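Local coordinates for putative methyl-accepting chemotaxis signal transduction protein (Campylobacter jejuni subsp. jejuni serotype O:2, PDB 4XMR) that probably senses amino acids, isoleucine among them, through a periplasmic tandem PAS sensory domain and relays their presence as a chemotaxis signal, at residues E118-N123 and I154-V159; E59-N64 and L83-G88; F178-K183 and S202-A207; L22-S27 and A171-N176. All coordinates share one frame; numbering follows the deposited sequence. Where two conformers were deposited one is given.

Interaction 1. Residues E118-N123 and I154-V159; sequences EALKTN and IGVLGV
V156, on the central strand 152-162 of the membrane-distal PAS sheet, shows how one branched side chain can seat the end of a helix against a sheet: its two methyls meet A119 and L120 of helix 114-120. From CB the side chain forks. CG1, turned anti to the backbone N (chi1 175°), touches the CB methyl of A119 at 3.6 Å. CG2, the branch beside the backbone N, lies 3.7 Å from CD2 of L120 and 4.0 Å from its CG, and the two side chains cross obliquely. L120 can supply this methyl because its CG stands beside its own backbone N (chi1 -64°) and brings the tip nearer the strand than its CB alone would.

W115 and Y116 also touch V156, as does S144 of the neighbouring strand 139-149. W115 belongs to the isoleucine pocket; the V156 side chain lies about 9 Å from the bound ligand, behind its first shell. L157, the next residue, instead packs on T40 and L43 of the long helix 9-48. Just upstream, I154 and G155 both face I147, a classic beta bulge in the strand pair. Where helix 114-120 gives out, a salt bridge stands apart from the packing: NZ of K121 meets OE2 of E118 at 3.2 Å, on the syn side and 34° out of the carboxylate plane.

Interaction 2. Residues E59-N64 and L83-G88; sequences ENIINN and LGLNNG
I61 meets two leucines in two different ways, and the contrast organises this contact between helix 58-76 and the end of strand 80-84. Against L85 it is a head-on meeting: both side chains reach toward each other, tip to tip, with CD1 of I61 4.0 Å from CD2 of L85 and 4.1 Å from its CD1, set against both prongs of the leucine fork. Against L83 the side chains cross at about a right angle, and the other branch is used: CG2 of I61 lies 4.2 Å from CD2 of L83.

This division follows from the torsions of I61. Its CG2 is anti to the backbone N, while CG1 stands beside that N (chi1 -70°) and carries CD1 on in an extended chain (chi2 165°). L91, on the neighbouring strand 90-94, also touches I61, so the isoleucine is packed on both strands of a beta hairpin in the distal PAS module. The link between them begins with a type I turn from L85 to G88, closed by G88 N to L85 O at 2.9 Å.

No hydrogen bond joins the two segments themselves; just outside them, ND2 of N87 makes a weak one to OE2 of E58. On the helix, O of N60 accepts from N of N64 and also from its ND2 at 2.9 Å, the two donors coming from opposite faces of the carbonyl plane. Between these segments only methyl groups meet, so the fit there rests on shape and burial rather than on bond direction.

Interaction 3. Residues F178-K183 and S202-A207; sequences FLFDQK and SPVLNA
OD1 of D181, which follows the F180 that packs on L205, is gripped by two backbone N-H groups, those of K183 and K185. The K183 N bond is 3.0 Å long, bent at the hydrogen, and arrives from above the carboxylate plane; it forms an Asx turn that directs the chain out of strand 177-180 in the membrane-proximal PAS module.

The strand itself meets helix 202-211 through rings. Short segments of the two run at 75° to each other, a sheet-on-helix packing in which F180 supplies most of the strand's surface. CD2 of L205 sits over the centre of the F180 ring, 3.8 Å from the centroid and only 10° off the normal, a well-formed CH-pi contact. L205 arrives from the opposite direction, its CG placed beside the backbone N (chi1 -69°) so that the tip overhangs the ring. V204 reaches both rings: its CG1 comes obliquely to CZ of F180 at 3.9 Å and also lies at the edge of the F178 ring, near the plane of that ring.

Both phenylalanines also touch C239, which forms a disulfide with C230, and H201 meets F180 edge-to-face. I186 of strand 186-189 touches both rings as well. Within the strand, the F178 ring takes CZ of F180 in its own plane, at its edge.

Interaction 4. Residues L22-S27 and A171-N176; sequences LKVTQS and AKTPGN
T25 and T173 bring their hydroxyl ends together between helix 9-48 and the loop 171-176, with the two side chains crossing at about a right angle. Their OG1 atoms lie 3.2 Å apart, but each has a firmer partner elsewhere: OG1 of T25 is hydrogen-bonded to T177, and OG1 of T173 to the backbone O of V170. The rotamers differ. In T25 the hydroxyl stands beside its backbone N (chi1 -73°), turned to the loop. In T173 it is placed between backbone N and carbonyl carbon (chi1 64°), where it can turn back toward V170, while the methyl CG2 takes the place beside the backbone N and faces the helix.

A water bridges the same two segments: it accepts from OG1 of T25 at 2.8 Å and donates to O of P174 at 2.9 Å. The hydroxyl of the helix is therefore tied, through one solvent molecule, to a carbonyl of the loop. That loop is the passage between the two PAS modules, joining helix 163-171 to strand 177-180, the first strand of the membrane-proximal sheet; the long helix runs alongside both modules.

V24, one residue earlier, adds the apolar part. Its CG1, anti to the backbone N (chi1 172°), comes 4.3 Å from CG2 of T173 and 4.4 Å from CD of P174. The dimer interface adjoins this spot: V24 also packs on P174 of the second subunit, and P174 on V24 of that subunit. Beyond the proline, the backbone at G175 takes a positive phi, which favours glycine, and ND2 of N176 is hydrogen-bonded to O of T241.

From the N terminus, the long helix 9-48 opens interaction 4 at 22-27, and that loop closes only at 171-176, after the whole distal PAS module. Two shorter loops lie within it in series: interaction 2 (59-64 to 83-88), then interaction 1 (118-123 to 154-159). These two meet in one sheet, where V156 O and G84 N of neighbouring strands lie 2.8 Å apart, a probable hydrogen bond. Interaction 3 follows interaction 4 in the proximal module, and none of the loops cross. L179 of interaction 3 packs on T25 of interaction 4, so strand and long helix are joined there, whereas interactions 2 and 3 have centres about 41 Å apart.

Interaction 1. Residues E118-N123 and I154-V159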
loop_
_atom_site.group_PDB
_atom_site.type_symbol
_atom_site.label_atom_id
_atom_site.label_comp_id
_atom_site.label_asym_id
_atom_site.label_seq_id
_atom_site.Cartn_x
_atom_site.Cartn_y
_atom_site.Cartn_z
ATOM N N GLU B 118 3.817 -13.051 23.449
ATOM C CA GLU B 118 4.973 -12.337 22.908
ATOM C C GLU B 118 4.848 -10.824 23.062
ATOM O O GLU B 118 5.844 -10.128 23.249
ATOM C CB GLU B 118 5.236 -12.731 21.454
ATOM C CG GLU B 118 5.675 -14.177 21.292
ATOM C CD GLU B 118 6.935 -14.488 22.080
ATOM O OE1 GLU B 118 7.877 -13.669 22.043
ATOM O OE2 GLU B 118 6.974 -15.544 22.747
ATOM N N ALA B 119 3.619 -10.317 23.007
ATOM C CA ALA B 119 3.384 -8.885 23.164
ATOM C C ALA B 119 3.763 -8.416 24.562
ATOM O O ALA B 119 4.197 -7.281 24.743
ATOM C CB ALA B 119 1.927 -8.554 22.896
ATOM N N LEU B 120 3.597 -9.298 25.544
ATOM C CA LEU B 120 3.913 -8.980 26.934
ATOM C C LEU B 120 5.416 -9.039 27.208
ATOM O O LEU B 120 5.884 -8.552 28.243
ATOM C CB LEU B 120 3.174 -9.930 27.883
ATOM C CG LEU B 120 1.645 -9.848 27.865
ATOM C CD1 LEU B 120 1.050 -10.932 28.744
ATOM C CD2 LEU B 120 1.177 -8.477 28.321
ATOM N N LYS B 121 6.169 -9.627 26.283
ATOM C CA LYS B 121 7.614 -9.765 26.449
ATOM C C LYS B 121 8.377 -8.649 25.763
ATOM O O LYS B 121 9.605 -8.591 25.849
ATOM C CB LYS B 121 8.096 -11.089 25.863
ATOM C CG LYS B 121 7.563 -12.311 26.558
ATOM C CD LYS B 121 8.014 -13.557 25.829
ATOM C CE LYS B 121 7.495 -14.806 26.502
ATOM N NZ LYS B 121 7.893 -16.011 25.732
ATOM N N THR B 122 7.659 -7.776 25.063
ATOM C CA THR B 122 8.312 -6.739 24.274
ATOM C C THR B 122 7.563 -5.412 24.282
ATOM O O THR B 122 6.344 -5.363 24.458
ATOM C CB THR B 122 8.535 -7.189 22.811
ATOM O OG1 THR B 122 9.266 -6.179 22.110
ATOM C CG2 THR B 122 7.202 -7.419 22.106
ATOM N N ASN B 123 8.323 -4.339 24.097
ATOM C CA ASN B 123 7.785 -3.002 23.922
ATOM C C ASN B 123 7.241 -2.863 22.515
ATOM O O ASN B 123 6.511 -1.927 22.201
ATOM C CB ASN B 123 8.898 -1.975 24.116
ATOM C CG ASN B 123 8.751 -1.184 25.396
ATOM O OD1 ASN B 123 7.965 -1.537 26.274
ATOM N ND2 ASN B 123 9.516 -0.104 25.510
ATOM N N ILE B 154 -3.205 -3.126 30.539
ATOM C CA ILE B 154 -4.646 -3.187 30.343
ATOM C C ILE B 154 -5.011 -4.471 29.596
ATOM O O ILE B 154 -6.010 -5.133 29.889
ATOM C CB ILE B 154 -5.143 -1.959 29.546
ATOM C CG1 ILE B 154 -4.860 -0.675 30.332
ATOM C CG2 ILE B 154 -6.628 -2.088 29.192
ATOM C CD1 ILE B 154 -5.364 -0.708 31.767
ATOM N N GLY B 155 -4.181 -4.835 28.629
ATOM C CA GLY B 155 -4.432 -6.029 27.861
ATOM C C GLY B 155 -3.554 -6.014 26.644
ATOM O O GLY B 155 -2.658 -5.178 26.531
ATOM N N VAL B 156 -3.802 -6.952 25.745
ATOM C CA VAL B 156 -3.035 -7.042 24.516
ATOM C C VAL B 156 -3.954 -6.799 23.320
ATOM O O VAL B 156 -4.944 -7.504 23.122
ATOM C CB VAL B 156 -2.325 -8.399 24.378
ATOM C CG1 VAL B 156 -1.631 -8.484 23.028
ATOM C CG2 VAL B 156 -1.318 -8.587 25.529
ATOM N N LEU B 157 -3.621 -5.773 22.549
ATOM C CA LEU B 157 -4.314 -5.463 21.304
ATOM C C LEU B 157 -3.851 -6.409 20.210
ATOM O O LEU B 157 -2.643 -6.659 20.076
ATOM C CB LEU B 157 -3.978 -4.039 20.897
ATOM C CG LEU B 157 -4.468 -3.585 19.526
ATOM C CD1 LEU B 157 -5.991 -3.472 19.510
ATOM C CD2 LEU B 157 -3.816 -2.259 19.157
ATOM N N GLY B 158 -4.789 -6.922 19.418
ATOM C CA GLY B 158 -4.456 -7.712 18.252
ATOM C C GLY B 158 -5.215 -7.242 17.025
ATOM O O GLY B 158 -6.389 -6.838 17.109
ATOM N N VAL B 159 -4.523 -7.278 15.891
ATOM C CA VAL B 159 -5.093 -6.947 14.591
ATOM C C VAL B 159 -4.785 -8.091 13.631
ATOM O O VAL B 159 -3.606 -8.413 13.421
ATOM C CB VAL B 159 -4.502 -5.625 14.049
ATOM C CG1 VAL B 159 -4.989 -5.358 12.628
ATOM C CG2 VAL B 159 -4.838 -4.460 14.985
#

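Interaction 2. Residues E59-N64 and L83-G88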
loop_
_atom_site.group_PDB
_atom_site.type_symbol
_atom_site.label_atom_id
_atom_site.label_comp_id
_atom_site.label_asym_id
_atom_site.label_seq_id
_atom_site.Cartn_x
_atom_site.Cartn_y
_atom_site.Cartn_z
ATOM N N GLU B 59 -17.409 -3.579 31.784
ATOM C CA GLU B 59 -18.447 -2.719 31.222
ATOM C C GLU B 59 -17.853 -1.494 30.522
ATOM O O GLU B 59 -18.240 -1.156 29.401
ATOM C CB GLU B 59 -19.438 -2.286 32.306
ATOM C CG GLU B 59 -20.506 -1.318 31.815
ATOM C CD GLU B 59 -21.527 -0.970 32.888
ATOM O OE1 GLU B 59 -21.485 -1.576 33.980
ATOM O OE2 GLU B 59 -22.373 -0.089 32.632
ATOM N N ASN B 60 -16.919 -0.825 31.188
ATOM C CA ASN B 60 -16.293 0.352 30.600
ATOM C C ASN B 60 -15.456 0.007 29.369
ATOM O O ASN B 60 -15.440 0.750 28.387
ATOM C CB ASN B 60 -15.455 1.101 31.636
ATOM C CG ASN B 60 -16.309 1.843 32.640
ATOM O OD1 ASN B 60 -17.508 2.014 32.437
ATOM N ND2 ASN B 60 -15.694 2.299 33.723
ATOM N N ILE B 61 -14.772 -1.128 29.418
ATOM C CA ILE B 61 -13.993 -1.568 28.267
ATOM C C ILE B 61 -14.907 -1.829 27.064
ATOM O O ILE B 61 -14.645 -1.342 25.961
ATOM C CB ILE B 61 -13.143 -2.805 28.600
ATOM C CG1 ILE B 61 -12.018 -2.416 29.566
ATOM C CG2 ILE B 61 -12.567 -3.422 27.327
ATOM C CD1 ILE B 61 -11.347 -3.591 30.251
ATOM N N ILE B 62 -15.992 -2.569 27.277
ATOM C CA ILE B 62 -16.936 -2.845 26.195
ATOM C C ILE B 62 -17.441 -1.532 25.596
ATOM O O ILE B 62 -17.410 -1.333 24.380
ATOM C CB ILE B 62 -18.149 -3.666 26.694
ATOM C CG1 ILE B 62 -17.713 -5.081 27.088
ATOM C CG2 ILE B 62 -19.237 -3.729 25.629
ATOM C CD1 ILE B 62 -18.755 -5.829 27.914
ATOM N N ASN B 63 -17.889 -0.631 26.461
ATOM C CA ASN B 63 -18.518 0.598 25.998
ATOM C C ASN B 63 -17.576 1.610 25.366
ATOM O O ASN B 63 -17.968 2.330 24.452
ATOM C CB ASN B 63 -19.296 1.261 27.130
ATOM C CG ASN B 63 -20.503 0.457 27.550
ATOM O OD1 ASN B 63 -21.041 -0.332 26.773
ATOM N ND2 ASN B 63 -20.940 0.653 28.786
ATOM N N ASN B 64 -16.339 1.668 25.851
ATOM C CA ASN B 64 -15.405 2.695 25.413
ATOM C C ASN B 64 -14.361 2.205 24.422
ATOM O O ASN B 64 -13.993 2.938 23.507
ATOM C CB ASN B 64 -14.705 3.344 26.609
ATOM C CG ASN B 64 -15.663 4.100 27.496
ATOM O OD1 ASN B 64 -16.130 5.171 27.135
ATOM N ND2 ASN B 64 -15.954 3.546 28.664
ATOM N N LEU B 83 -9.117 -6.707 21.828
ATOM C CA LEU B 83 -8.339 -6.479 23.036
ATOM C C LEU B 83 -8.470 -7.689 23.948
ATOM O O LEU B 83 -9.561 -7.990 24.437
ATOM C CB LEU B 83 -8.808 -5.208 23.753
ATOM C CG LEU B 83 -8.027 -4.814 25.015
ATOM C CD1 LEU B 83 -6.566 -4.501 24.699
ATOM C CD2 LEU B 83 -8.708 -3.647 25.739
ATOM N N GLY B 84 -7.361 -8.403 24.139
ATOM C CA GLY B 84 -7.330 -9.529 25.060
ATOM C C GLY B 84 -7.005 -9.093 26.475
ATOM O O GLY B 84 -6.045 -8.378 26.691
ATOM N N LEU B 85 -7.790 -9.549 27.446
ATOM C CA LEU B 85 -7.592 -9.162 28.850
ATOM C C LEU B 85 -6.879 -10.249 29.663
ATOM O O LEU B 85 -6.883 -11.414 29.276
ATOM C CB LEU B 85 -8.946 -8.839 29.496
ATOM C CG LEU B 85 -9.810 -7.813 28.752
ATOM C CD1 LEU B 85 -11.167 -7.623 29.421
ATOM C CD2 LEU B 85 -9.091 -6.475 28.600
ATOM N N ASN B 86 -6.289 -9.876 30.801
ATOM C CA ASN B 86 -5.614 -10.859 31.656
ATOM C C ASN B 86 -6.554 -11.912 32.230
ATOM O O ASN B 86 -6.132 -13.028 32.540
ATOM C CB ASN B 86 -4.821 -10.189 32.788
ATOM C CG ASN B 86 -4.175 -11.204 33.733
ATOM O OD1 ASN B 86 -3.290 -11.967 33.338
ATOM N ND2 ASN B 86 -4.623 -11.217 34.987
ATOM N N ASN B 87 -7.833 -11.573 32.365
ATOM C CA ASN B 87 -8.787 -12.557 32.862
ATOM C C ASN B 87 -9.156 -13.570 31.783
ATOM O O ASN B 87 -9.940 -14.486 32.015
ATOM C CB ASN B 87 -10.022 -11.904 33.501
ATOM C CG ASN B 87 -10.935 -11.222 32.492
ATOM O OD1 ASN B 87 -10.666 -11.192 31.293
ATOM N ND2 ASN B 87 -12.038 -10.678 32.989
ATOM N N GLY B 88 -8.581 -13.389 30.596
ATOM C CA GLY B 88 -8.737 -14.353 29.526
ATOM C C GLY B 88 -9.826 -13.988 28.540
ATOM O O GLY B 88 -9.924 -14.589 27.476
#

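Interaction 3. Residues F178-K183 and S202-A207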
loop_
_atom_site.group_PDB
_atom_site.type_symbol
_atom_site.label_atom_id
_atom_site.label_comp_id
_atom_site.label_asym_id
_atom_site.label_seq_id
_atom_site.Cartn_x
_atom_site.Cartn_y
_atom_site.Cartn_z
ATOM N N PHE B 178 8.088 -14.786 -6.008
ATOM C CA PHE B 178 7.359 -15.587 -5.037
ATOM C C PHE B 178 8.005 -15.484 -3.664
ATOM O O PHE B 178 9.124 -15.002 -3.539
ATOM C CB PHE B 178 7.174 -17.044 -5.512
ATOM C CG PHE B 178 8.439 -17.719 -6.001
ATOM C CD1 PHE B 178 8.880 -17.524 -7.305
ATOM C CD2 PHE B 178 9.145 -18.598 -5.189
ATOM C CE1 PHE B 178 10.029 -18.155 -7.777
ATOM C CE2 PHE B 178 10.295 -19.240 -5.660
ATOM C CZ PHE B 178 10.725 -19.012 -6.954
ATOM N N LEU B 179 7.263 -15.892 -2.638
ATOM C CA LEU B 179 7.704 -15.806 -1.254
ATOM C C LEU B 179 7.623 -17.155 -0.572
ATOM O O LEU B 179 6.635 -17.868 -0.734
ATOM C CB LEU B 179 6.806 -14.860 -0.451
ATOM C CG LEU B 179 6.690 -13.394 -0.813
ATOM C CD1 LEU B 179 5.775 -12.721 0.217
ATOM C CD2 LEU B 179 8.057 -12.731 -0.849
ATOM N N PHE B 180 8.643 -17.470 0.225
ATOM C CA PHE B 180 8.588 -18.585 1.161
ATOM C C PHE B 180 8.434 -18.046 2.569
ATOM O O PHE B 180 8.949 -16.976 2.891
ATOM C CB PHE B 180 9.877 -19.407 1.113
ATOM C CG PHE B 180 10.109 -20.102 -0.189
ATOM C CD1 PHE B 180 9.548 -21.346 -0.424
ATOM C CD2 PHE B 180 10.903 -19.520 -1.164
ATOM C CE1 PHE B 180 9.758 -21.996 -1.618
ATOM C CE2 PHE B 180 11.121 -20.167 -2.361
ATOM C CZ PHE B 180 10.552 -21.408 -2.586
ATOM N N ASP B 181 7.735 -18.793 3.414
ATOM C CA ASP B 181 7.625 -18.405 4.810
ATOM C C ASP B 181 8.851 -18.833 5.613
ATOM O O ASP B 181 9.831 -19.334 5.055
ATOM C CB ASP B 181 6.318 -18.912 5.433
ATOM C CG ASP B 181 6.234 -20.433 5.504
ATOM O OD1 ASP B 181 7.275 -21.124 5.444
ATOM O OD2 ASP B 181 5.102 -20.938 5.651
ATOM N N GLN B 182 8.780 -18.628 6.920
ATOM C CA GLN B 182 9.893 -18.873 7.822
ATOM C C GLN B 182 10.299 -20.346 7.890
ATOM O O GLN B 182 11.417 -20.667 8.290
ATOM C CB GLN B 182 9.552 -18.343 9.219
ATOM C CG GLN B 182 8.336 -18.999 9.892
ATOM C CD GLN B 182 6.992 -18.674 9.232
ATOM O OE1 GLN B 182 6.781 -17.578 8.689
ATOM N NE2 GLN B 182 6.075 -19.639 9.278
ATOM N N LYS B 183 9.389 -21.237 7.506
ATOM C CA LYS B 183 9.676 -22.666 7.492
ATOM C C LYS B 183 10.047 -23.148 6.091
ATOM O O LYS B 183 10.063 -24.354 5.819
ATOM C CB LYS B 183 8.486 -23.456 8.033
ATOM C CG LYS B 183 8.179 -23.150 9.490
ATOM C CD LYS B 183 9.436 -23.289 10.344
ATOM C CE LYS B 183 9.264 -22.663 11.720
ATOM N NZ LYS B 183 8.313 -23.429 12.569
ATOM N N SER B 202 12.556 -27.506 -3.618
ATOM C CA SER B 202 13.889 -27.862 -3.139
ATOM C C SER B 202 15.034 -27.321 -4.017
ATOM O O SER B 202 15.994 -26.755 -3.488
ATOM C CB SER B 202 14.015 -29.378 -2.936
ATOM O OG SER B 202 13.144 -29.830 -1.913
ATOM N N PRO B 203 14.943 -27.479 -5.352
ATOM C CA PRO B 203 16.064 -26.976 -6.154
ATOM C C PRO B 203 16.357 -25.481 -5.970
ATOM O O PRO B 203 17.521 -25.111 -5.826
ATOM C CB PRO B 203 15.627 -27.281 -7.588
ATOM C CG PRO B 203 14.760 -28.480 -7.449
ATOM C CD PRO B 203 13.980 -28.218 -6.197
ATOM N N VAL B 204 15.333 -24.636 -5.941
ATOM C CA VAL B 204 15.594 -23.208 -5.783
ATOM C C VAL B 204 16.131 -22.893 -4.384
ATOM O O VAL B 204 17.071 -22.109 -4.235
ATOM C CB VAL B 204 14.381 -22.322 -6.171
ATOM C CG1 VAL B 204 13.261 -22.446 -5.163
ATOM C CG2 VAL B 204 14.826 -20.866 -6.335
ATOM N N LEU B 205 15.569 -23.533 -3.362
ATOM C CA LEU B 205 15.992 -23.282 -1.994
ATOM C C LEU B 205 17.423 -23.751 -1.741
ATOM O O LEU B 205 18.194 -23.064 -1.072
ATOM C CB LEU B 205 15.024 -23.943 -1.006
ATOM C CG LEU B 205 13.626 -23.340 -0.922
ATOM C CD1 LEU B 205 12.694 -24.236 -0.126
ATOM C CD2 LEU B 205 13.718 -21.968 -0.290
ATOM N N ASN B 206 17.770 -24.920 -2.273
ATOM C CA ASN B 206 19.125 -25.446 -2.124
ATOM C C ASN B 206 20.142 -24.530 -2.791
ATOM O O ASN B 206 21.225 -24.288 -2.258
ATOM C CB ASN B 206 19.227 -26.857 -2.704
ATOM C CG ASN B 206 18.492 -27.890 -1.867
ATOM O OD1 ASN B 206 18.199 -27.660 -0.693
ATOM N ND2 ASN B 206 18.184 -29.033 -2.473
ATOM N N ALA B 207 19.789 -24.013 -3.961
ATOM C CA ALA B 207 20.701 -23.133 -4.669
ATOM C C ALA B 207 20.834 -21.803 -3.930
ATOM O O ALA B 207 21.928 -21.260 -3.808
ATOM C CB ALA B 207 20.240 -22.925 -6.094
#

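Interaction 4. Residues L22-S27 and A171-N176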
loop_
_atom_site.group_PDB
_atom_site.type_symbol
_atom_site.label_atom_id
_atom_site.label_comp_id
_atom_site.label_asym_id
_atom_site.label_seq_id
_atom_site.Cartn_x
_atom_site.Cartn_y
_atom_site.Cartn_z
ATOM N N LEU B 22 12.773 -8.225 -8.371
ATOM C CA LEU B 22 12.828 -8.827 -7.051
ATOM C C LEU B 22 12.658 -7.765 -5.964
ATOM O O LEU B 22 11.920 -7.975 -4.988
ATOM C CB LEU B 22 14.137 -9.602 -6.875
ATOM C CG LEU B 22 14.310 -10.281 -5.514
ATOM C CD1 LEU B 22 13.172 -11.255 -5.223
ATOM C CD2 LEU B 22 15.656 -11.009 -5.474
ATOM N N LYS B 23 13.300 -6.613 -6.148
ATOM C CA LYS B 23 13.202 -5.534 -5.170
ATOM C C LYS B 23 11.771 -4.993 -5.074
ATOM O O LYS B 23 11.333 -4.609 -3.991
ATOM C CB LYS B 23 14.199 -4.410 -5.459
ATOM C CG LYS B 23 14.260 -3.368 -4.329
ATOM C CD LYS B 23 15.401 -2.386 -4.465
ATOM C CE LYS B 23 15.357 -1.365 -3.337
ATOM N NZ LYS B 23 15.357 -2.011 -1.987
ATOM N N VAL B 24 11.027 -4.980 -6.181
ATOM C CA VAL B 24 9.619 -4.573 -6.099
ATOM C C VAL B 24 8.841 -5.515 -5.179
ATOM O O VAL B 24 7.994 -5.068 -4.389
ATOM C CB VAL B 24 8.963 -4.523 -7.493
ATOM C CG1 VAL B 24 7.449 -4.300 -7.375
ATOM C CG2 VAL B 24 9.598 -3.431 -8.338
ATOM N N THR B 25 9.106 -6.815 -5.272
ATOM C CA THR B 25 8.438 -7.759 -4.384
ATOM C C THR B 25 8.906 -7.578 -2.936
ATOM O O THR B 25 8.090 -7.631 -2.011
ATOM C CB THR B 25 8.571 -9.209 -4.907
ATOM O OG1 THR B 25 7.717 -9.359 -6.047
ATOM C CG2 THR B 25 8.180 -10.239 -3.856
ATOM N N GLN B 26 10.199 -7.337 -2.738
ATOM C CA GLN B 26 10.687 -6.994 -1.406
ATOM C C GLN B 26 9.953 -5.775 -0.831
ATOM O O GLN B 26 9.498 -5.806 0.312
ATOM C CB GLN B 26 12.203 -6.754 -1.431
ATOM C CG GLN B 26 12.760 -6.284 -0.099
ATOM C CD GLN B 26 14.233 -5.966 -0.173
ATOM O OE1 GLN B 26 14.941 -6.453 -1.049
ATOM N NE2 GLN B 26 14.704 -5.141 0.749
ATOM N N SER B 27 9.832 -4.726 -1.639
ATOM C CA SER B 27 9.133 -3.519 -1.216
ATOM C C SER B 27 7.674 -3.793 -0.858
ATOM O O SER B 27 7.128 -3.201 0.073
ATOM C CB SER B 27 9.208 -2.444 -2.303
ATOM O OG SER B 27 10.542 -1.982 -2.469
ATOM N N ALA B 171 0.972 -11.219 -6.113
ATOM C CA ALA B 171 0.526 -11.720 -7.410
ATOM C C ALA B 171 0.428 -10.636 -8.485
ATOM O O ALA B 171 0.534 -10.926 -9.680
ATOM C CB ALA B 171 -0.799 -12.453 -7.265
ATOM N N LYS B 172 0.245 -9.391 -8.069
ATOM C CA LYS B 172 0.106 -8.293 -9.022
ATOM C C LYS B 172 1.441 -7.717 -9.465
ATOM O O LYS B 172 1.502 -6.930 -10.401
ATOM C CB LYS B 172 -0.760 -7.175 -8.425
ATOM C CG LYS B 172 -2.237 -7.519 -8.279
ATOM C CD LYS B 172 -3.009 -6.330 -7.710
ATOM C CE LYS B 172 -4.505 -6.595 -7.662
ATOM N NZ LYS B 172 -5.085 -6.751 -9.026
ATOM N N THR B 173 2.513 -8.097 -8.783
ATOM C CA THR B 173 3.815 -7.540 -9.120
ATOM C C THR B 173 4.357 -8.128 -10.420
ATOM O O THR B 173 4.093 -9.286 -10.740
ATOM C CB THR B 173 4.862 -7.809 -8.016
ATOM O OG1 THR B 173 5.098 -9.222 -7.897
ATOM C CG2 THR B 173 4.418 -7.220 -6.672
ATOM N N PRO B 174 5.136 -7.338 -11.166
ATOM C CA PRO B 174 5.820 -7.902 -12.340
ATOM C C PRO B 174 6.842 -8.972 -11.963
ATOM O O PRO B 174 7.260 -9.090 -10.807
ATOM C CB PRO B 174 6.545 -6.695 -12.934
ATOM C CG PRO B 174 6.710 -5.747 -11.759
ATOM C CD PRO B 174 5.477 -5.925 -10.936
ATOM N N GLY B 175 7.247 -9.755 -12.954
ATOM C CA GLY B 175 8.253 -10.773 -12.737
ATOM C C GLY B 175 7.702 -12.035 -12.108
ATOM O O GLY B 175 6.662 -12.025 -11.424
ATOM N N ASN B 176 8.424 -13.132 -12.327
ATOM C CA ASN B 176 8.068 -14.403 -11.732
ATOM C C ASN B 176 8.610 -14.458 -10.312
ATOM O O ASN B 176 9.605 -15.156 -10.027
ATOM C CB ASN B 176 8.616 -15.549 -12.565
ATOM C CG ASN B 176 8.174 -16.890 -12.050
ATOM O OD1 ASN B 176 7.000 -17.081 -11.707
ATOM N ND2 ASN B 176 9.105 -17.834 -11.987
HETATM O O HOH W 1 8.048 -7.846 -8.349
#